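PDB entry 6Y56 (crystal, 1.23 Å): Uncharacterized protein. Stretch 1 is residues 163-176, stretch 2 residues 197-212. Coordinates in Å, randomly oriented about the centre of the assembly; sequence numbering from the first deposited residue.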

# COMPACT_ATOMS: atom_id res chain seq x y z
N GLU A 163 1.89 -9.91 5.44
CA GLU A 163 2.20 -8.79 6.31
C GLU A 163 3.71 -8.52 6.39
O GLU A 163 4.12 -7.37 6.42
CB GLU A 163 1.59 -9.00 7.70
CG GLU A 163 1.74 -7.77 8.55
CD GLU A 163 0.92 -7.81 9.82
OE1 GLU A 163 -0.07 -8.58 9.87
OE2 GLU A 163 1.27 -7.06 10.75
N ALA A 164 4.53 -9.57 6.45
CA ALA A 164 5.98 -9.36 6.49
C ALA A 164 6.46 -8.67 5.22
O ALA A 164 7.38 -7.84 5.27
CB ALA A 164 6.70 -10.70 6.64
N GLU A 165 5.88 -9.03 4.07
CA GLU A 165 6.26 -8.41 2.81
C GLU A 165 5.76 -6.98 2.72
O GLU A 165 6.46 -6.11 2.18
CB GLU A 165 5.78 -9.27 1.64
CG GLU A 165 6.28 -8.77 0.30
CD GLU A 165 6.30 -9.85 -0.76
OE1 GLU A 165 5.63 -10.90 -0.58
OE2 GLU A 165 6.98 -9.66 -1.78
N ALA A 166 4.56 -6.70 3.23
CA ALA A 166 4.08 -5.32 3.23
C ALA A 166 4.99 -4.43 4.06
O ALA A 166 5.31 -3.30 3.66
CB ALA A 166 2.65 -5.28 3.80
N CYS A 167 5.45 -4.93 5.21
CA CYS A 167 6.36 -4.16 6.04
C CYS A 167 7.69 -3.94 5.32
O CYS A 167 8.21 -2.82 5.29
CB CYS A 167 6.54 -4.87 7.37
SG CYS A 167 7.45 -3.91 8.59
N ALA A 168 8.23 -4.99 4.68
CA ALA A 168 9.48 -4.85 3.94
C ALA A 168 9.35 -3.84 2.80
O ALA A 168 10.27 -3.05 2.56
CB ALA A 168 9.94 -6.21 3.42
N GLU A 169 8.21 -3.85 2.09
CA GLU A 169 8.00 -2.87 1.03
C GLU A 169 7.94 -1.45 1.58
O GLU A 169 8.48 -0.52 0.97
CB GLU A 169 6.74 -3.21 0.24
CG GLU A 169 6.89 -4.44 -0.64
CD GLU A 169 5.95 -4.46 -1.83
OE1 GLU A 169 5.00 -3.66 -1.87
OE2 GLU A 169 6.17 -5.31 -2.71
N LYS A 170 7.29 -1.27 2.73
CA LYS A 170 7.24 0.06 3.33
C LYS A 170 8.63 0.53 3.71
O LYS A 170 8.99 1.69 3.45
CB LYS A 170 6.34 0.04 4.56
CG LYS A 170 4.85 0.07 4.27
CD LYS A 170 4.41 1.46 3.85
CE LYS A 170 3.00 1.41 3.33
NZ LYS A 170 2.55 2.78 3.01
N LEU A 171 9.43 -0.35 4.29
CA LEU A 171 10.79 0.00 4.67
C LEU A 171 11.65 0.29 3.45
O LEU A 171 12.58 1.11 3.51
CB LEU A 171 11.39 -1.14 5.48
CG LEU A 171 10.81 -1.37 6.87
CD1 LEU A 171 11.24 -2.72 7.43
CD2 LEU A 171 11.20 -0.21 7.79
N ALA A 172 11.40 -0.42 2.35
CA ALA A 172 12.17 -0.19 1.13
C ALA A 172 11.91 1.19 0.56
O ALA A 172 12.83 1.85 0.07
CB ALA A 172 11.85 -1.28 0.10
N ARG A 173 10.68 1.66 0.61
CA ARG A 173 10.43 3.02 0.15
C ARG A 173 10.94 4.05 1.16
O ARG A 173 11.51 5.07 0.77
CB ARG A 173 8.96 3.24 -0.12
CG ARG A 173 8.68 4.67 -0.58
CD ARG A 173 7.44 4.75 -1.44
NE ARG A 173 6.25 4.60 -0.63
CZ ARG A 173 5.04 4.39 -1.13
NH1 ARG A 173 4.87 4.28 -2.44
NH2 ARG A 173 3.99 4.27 -0.32
N TYR A 174 10.72 3.79 2.46
CA TYR A 174 11.20 4.68 3.51
C TYR A 174 12.69 4.93 3.39
O TYR A 174 13.17 6.03 3.68
CB TYR A 174 10.86 4.03 4.85
CG TYR A 174 10.90 4.91 6.08
CD1 TYR A 174 9.90 5.84 6.34
CD2 TYR A 174 11.90 4.75 7.02
CE1 TYR A 174 9.93 6.61 7.50
CE2 TYR A 174 11.94 5.50 8.17
CZ TYR A 174 10.96 6.42 8.40
OH TYR A 174 11.01 7.17 9.56
N ARG A 175 13.43 3.92 2.95
CA ARG A 175 14.87 4.03 2.79
C ARG A 175 15.24 5.05 1.71
O ARG A 175 16.34 5.62 1.75
CB ARG A 175 15.38 2.64 2.43
CG ARG A 175 16.81 2.55 2.12
CD ARG A 175 17.09 2.69 0.64
NE ARG A 175 18.49 2.97 0.56
CZ ARG A 175 19.21 3.00 -0.54
NH1 ARG A 175 20.50 3.26 -0.45
NH2 ARG A 175 18.66 2.74 -1.73
N ARG A 176 14.36 5.25 0.74
CA ARG A 176 14.63 6.14 -0.39
C ARG A 176 14.06 7.53 -0.19
O ARG A 176 14.72 8.52 -0.53
CB ARG A 176 14.06 5.54 -1.68
CG ARG A 176 14.07 6.52 -2.85
CD ARG A 176 13.61 5.88 -4.14
NE ARG A 176 12.18 5.57 -4.09
CZ ARG A 176 11.21 6.44 -4.37
NH1 ARG A 176 11.49 7.69 -4.73
NH2 ARG A 176 9.94 6.04 -4.28
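Stretch 2 (197-212) PLVRRLWVLKVWGDVV

A single lysine of stretch 2 is clasped by two glutamates one helical turn apart on stretch 1: Lys206 NZ lies 2.8 Å from Glu165 OE2 and 2.8 Å from Glu169 OE2, each contact a hydrogen bond within a salt bridge. Both glutamates leave their helix sideways and only their ends come nearer, whereas Lys206 points toward stretch 1 and extends through chi angles m, m, t, t; it has the largest covered area of any residue here.

Stretch 2 is helical throughout, with phi/psi near -65/-43 and i to i+4 backbone hydrogen bonds from Arg201 N to Pro197 O through Val212 N to Trp208 O. It lies on the helix of stretch 1 with the two helices running in the same general sense, the axes crossing at -48° and approaching to 8.2 Å. Ala164, Ala168 and Ala172 lie on the side of stretch 1 that meets stretch 2. The register advances by four residues on each helix: Ala164 pairs with Val199 (CA to CA 5.3 Å), Ala168 with Trp203 (CA to CA 4.5 Å, the tightest of the three), and Ala172 with Val207 (CA to CA 5.5 Å).

At the N-terminal end, Leu198 CD2 packs 3.7 Å from Ala164 CB. Val199, chi1 t, is a knob in the hole formed by Ala164, Cys167, Ala168 and Leu171; its CG1 lies 4.0 Å from Cys167 SG and 3.7 Å from Leu171 CD1, while its CG2 is 3.9 Å from Ala164 CB. At the middle, the small Ala168 lets the backbone of stretch 2 come close: Ala168 CB is 3.5 Å from Leu202 CB and 3.6 Å from Trp203 N. Leu202 also reaches back, its CD1 4.0 Å from Glu165 CA.

Trp203, chi1 t, meets stretch 1 with its ring edge. Its CD1 is 3.4 Å from Leu171 CB, and its NE1 donates a weak hydrogen bond to Leu171 O at 3.2 Å, bent to 135° at the hydrogen; that carbonyl already accepts from Arg175 N at 3.0 Å.

Farther along, Ala172 answers as a knob among Trp203, Lys206, Val207 and Asp210, with its CB 3.9 Å from Val207 CG2 and 3.6 Å from Asp210 OD2. One water ties the same corner together, donating to Ala172 O and Asp210 OD2, its oxygen 2.7 Å from each. Beyond it, Arg175 NH2 lies 3.9 Å from Val207 CG1 and 3.6 Å from Val211 CG2, while the guanidinium finds its hydrogen bonds elsewhere in the structure. In all, the contact buries 726 Å², both sides summed.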

# COMPACT_ATOMS: atom_id res chain seq x y z
N PRO A 197 13.57 -11.56 11.34
CA PRO A 197 14.55 -11.99 10.33
C PRO A 197 13.96 -11.98 8.93
O PRO A 197 14.67 -11.68 7.96
CB PRO A 197 14.92 -13.41 10.78
CG PRO A 197 14.55 -13.46 12.23
CD PRO A 197 13.33 -12.61 12.35
N LEU A 198 12.68 -12.31 8.79
CA LEU A 198 12.06 -12.35 7.47
C LEU A 198 11.85 -10.94 6.91
O LEU A 198 12.14 -10.70 5.74
CB LEU A 198 10.73 -13.10 7.57
CG LEU A 198 9.90 -13.15 6.30
CD1 LEU A 198 10.61 -13.84 5.15
CD2 LEU A 198 8.59 -13.86 6.62
N VAL A 199 11.37 -10.01 7.75
CA VAL A 199 11.21 -8.63 7.31
C VAL A 199 12.56 -8.04 6.90
O VAL A 199 12.68 -7.39 5.86
CB VAL A 199 10.51 -7.78 8.39
CG1 VAL A 199 10.61 -6.30 8.04
CG2 VAL A 199 9.06 -8.18 8.50
N ARG A 200 13.61 -8.30 7.69
CA ARG A 200 14.92 -7.75 7.37
C ARG A 200 15.46 -8.33 6.07
O ARG A 200 16.00 -7.60 5.23
CB ARG A 200 15.87 -8.03 8.53
CG ARG A 200 17.30 -7.53 8.32
CD ARG A 200 18.16 -7.76 9.57
NE ARG A 200 18.17 -9.16 9.96
CZ ARG A 200 17.87 -9.63 11.16
NH1 ARG A 200 17.55 -8.82 12.17
NH2 ARG A 200 17.91 -10.94 11.37
N ARG A 201 15.33 -9.65 5.89
CA ARG A 201 15.78 -10.30 4.67
C ARG A 201 15.03 -9.76 3.46
O ARG A 201 15.64 -9.38 2.46
CB ARG A 201 15.61 -11.82 4.80
CG ARG A 201 15.86 -12.63 3.52
CD ARG A 201 17.25 -12.41 2.96
NE ARG A 201 18.31 -12.77 3.91
CZ ARG A 201 19.00 -13.91 3.88
NH1 ARG A 201 19.96 -14.12 4.77
NH2 ARG A 201 18.73 -14.83 2.96
N LEU A 202 13.70 -9.69 3.56
CA LEU A 202 12.90 -9.19 2.45
C LEU A 202 13.22 -7.74 2.14
O LEU A 202 13.24 -7.34 0.97
CB LEU A 202 11.41 -9.35 2.76
CG LEU A 202 10.85 -10.76 2.64
CD1 LEU A 202 9.44 -10.77 3.18
CD2 LEU A 202 10.88 -11.18 1.18
N TRP A 203 13.46 -6.92 3.18
CA TRP A 203 13.82 -5.52 2.97
C TRP A 203 15.07 -5.40 2.10
O TRP A 203 15.09 -4.66 1.11
CB TRP A 203 14.04 -4.84 4.33
CG TRP A 203 14.55 -3.44 4.28
CD1 TRP A 203 13.99 -2.38 3.64
CD2 TRP A 203 15.74 -2.94 4.91
NE1 TRP A 203 14.74 -1.25 3.85
CE2 TRP A 203 15.82 -1.57 4.62
CE3 TRP A 203 16.73 -3.53 5.69
CZ2 TRP A 203 16.87 -0.76 5.10
CZ3 TRP A 203 17.75 -2.74 6.16
CH2 TRP A 203 17.82 -1.37 5.86
N VAL A 204 16.11 -6.15 2.45
CA VAL A 204 17.35 -6.09 1.67
C VAL A 204 17.09 -6.52 0.23
O VAL A 204 17.59 -5.90 -0.72
CB VAL A 204 18.45 -6.93 2.33
CG1 VAL A 204 19.70 -7.00 1.43
CG2 VAL A 204 18.79 -6.35 3.68
N LEU A 205 16.33 -7.60 0.04
CA LEU A 205 16.07 -8.10 -1.31
C LEU A 205 15.21 -7.13 -2.11
O LEU A 205 15.41 -6.97 -3.32
CB LEU A 205 15.41 -9.48 -1.25
CG LEU A 205 16.25 -10.57 -0.57
CD1 LEU A 205 15.47 -11.86 -0.41
CD2 LEU A 205 17.55 -10.85 -1.31
N LYS A 206 14.26 -6.45 -1.45
CA LYS A 206 13.44 -5.48 -2.16
C LYS A 206 14.27 -4.28 -2.59
O LYS A 206 14.15 -3.81 -3.72
CB LYS A 206 12.29 -5.00 -1.27
CG LYS A 206 11.23 -6.05 -0.98
CD LYS A 206 10.22 -6.21 -2.11
CE LYS A 206 9.18 -7.26 -1.74
NZ LYS A 206 8.11 -7.33 -2.76
N VAL A 207 15.12 -3.77 -1.69
CA VAL A 207 15.97 -2.64 -2.04
C VAL A 207 16.93 -3.01 -3.17
O VAL A 207 17.17 -2.21 -4.08
CB VAL A 207 16.72 -2.11 -0.80
CG1 VAL A 207 17.73 -1.04 -1.24
CG2 VAL A 207 15.74 -1.53 0.21
N TRP A 208 17.47 -4.23 -3.13
CA TRP A 208 18.35 -4.65 -4.22
C TRP A 208 17.65 -4.51 -5.57
O TRP A 208 18.19 -3.94 -6.51
CB TRP A 208 18.80 -6.10 -4.00
CG TRP A 208 19.91 -6.55 -4.93
CD1 TRP A 208 21.24 -6.61 -4.65
CD2 TRP A 208 19.77 -7.01 -6.29
NE1 TRP A 208 21.94 -7.07 -5.75
CE2 TRP A 208 21.06 -7.32 -6.77
CE3 TRP A 208 18.67 -7.19 -7.15
CZ2 TRP A 208 21.28 -7.80 -8.06
CZ3 TRP A 208 18.90 -7.66 -8.43
CH2 TRP A 208 20.19 -7.95 -8.87
N GLY A 209 16.42 -5.01 -5.67
CA GLY A 209 15.70 -4.88 -6.92
C GLY A 209 15.35 -3.43 -7.25
O GLY A 209 15.43 -3.02 -8.41
N ASP A 210 14.97 -2.65 -6.24
CA ASP A 210 14.63 -1.25 -6.46
C ASP A 210 15.80 -0.48 -7.05
O ASP A 210 15.63 0.31 -7.99
CB ASP A 210 14.24 -0.60 -5.13
CG ASP A 210 12.91 -1.09 -4.59
OD1 ASP A 210 12.14 -1.73 -5.33
OD2 ASP A 210 12.64 -0.80 -3.40
N VAL A 211 17.01 -0.70 -6.52
CA VAL A 211 18.20 -0.00 -6.98
C VAL A 211 18.70 -0.58 -8.30
O VAL A 211 18.91 0.16 -9.27
CB VAL A 211 19.29 -0.06 -5.89
CG1 VAL A 211 20.63 0.50 -6.42
CG2 VAL A 211 18.85 0.70 -4.66
N VAL A 212 18.93 -1.90 -8.35
CA VAL A 212 19.61 -2.50 -9.50
C VAL A 212 18.70 -2.51 -10.71
O VAL A 212 19.12 -2.18 -11.83
CB VAL A 212 20.11 -3.91 -9.16
CG1 VAL A 212 20.66 -4.60 -10.41
CG2 VAL A 212 21.16 -3.85 -8.07
O HOH W 1 13.94 1.23 -2.27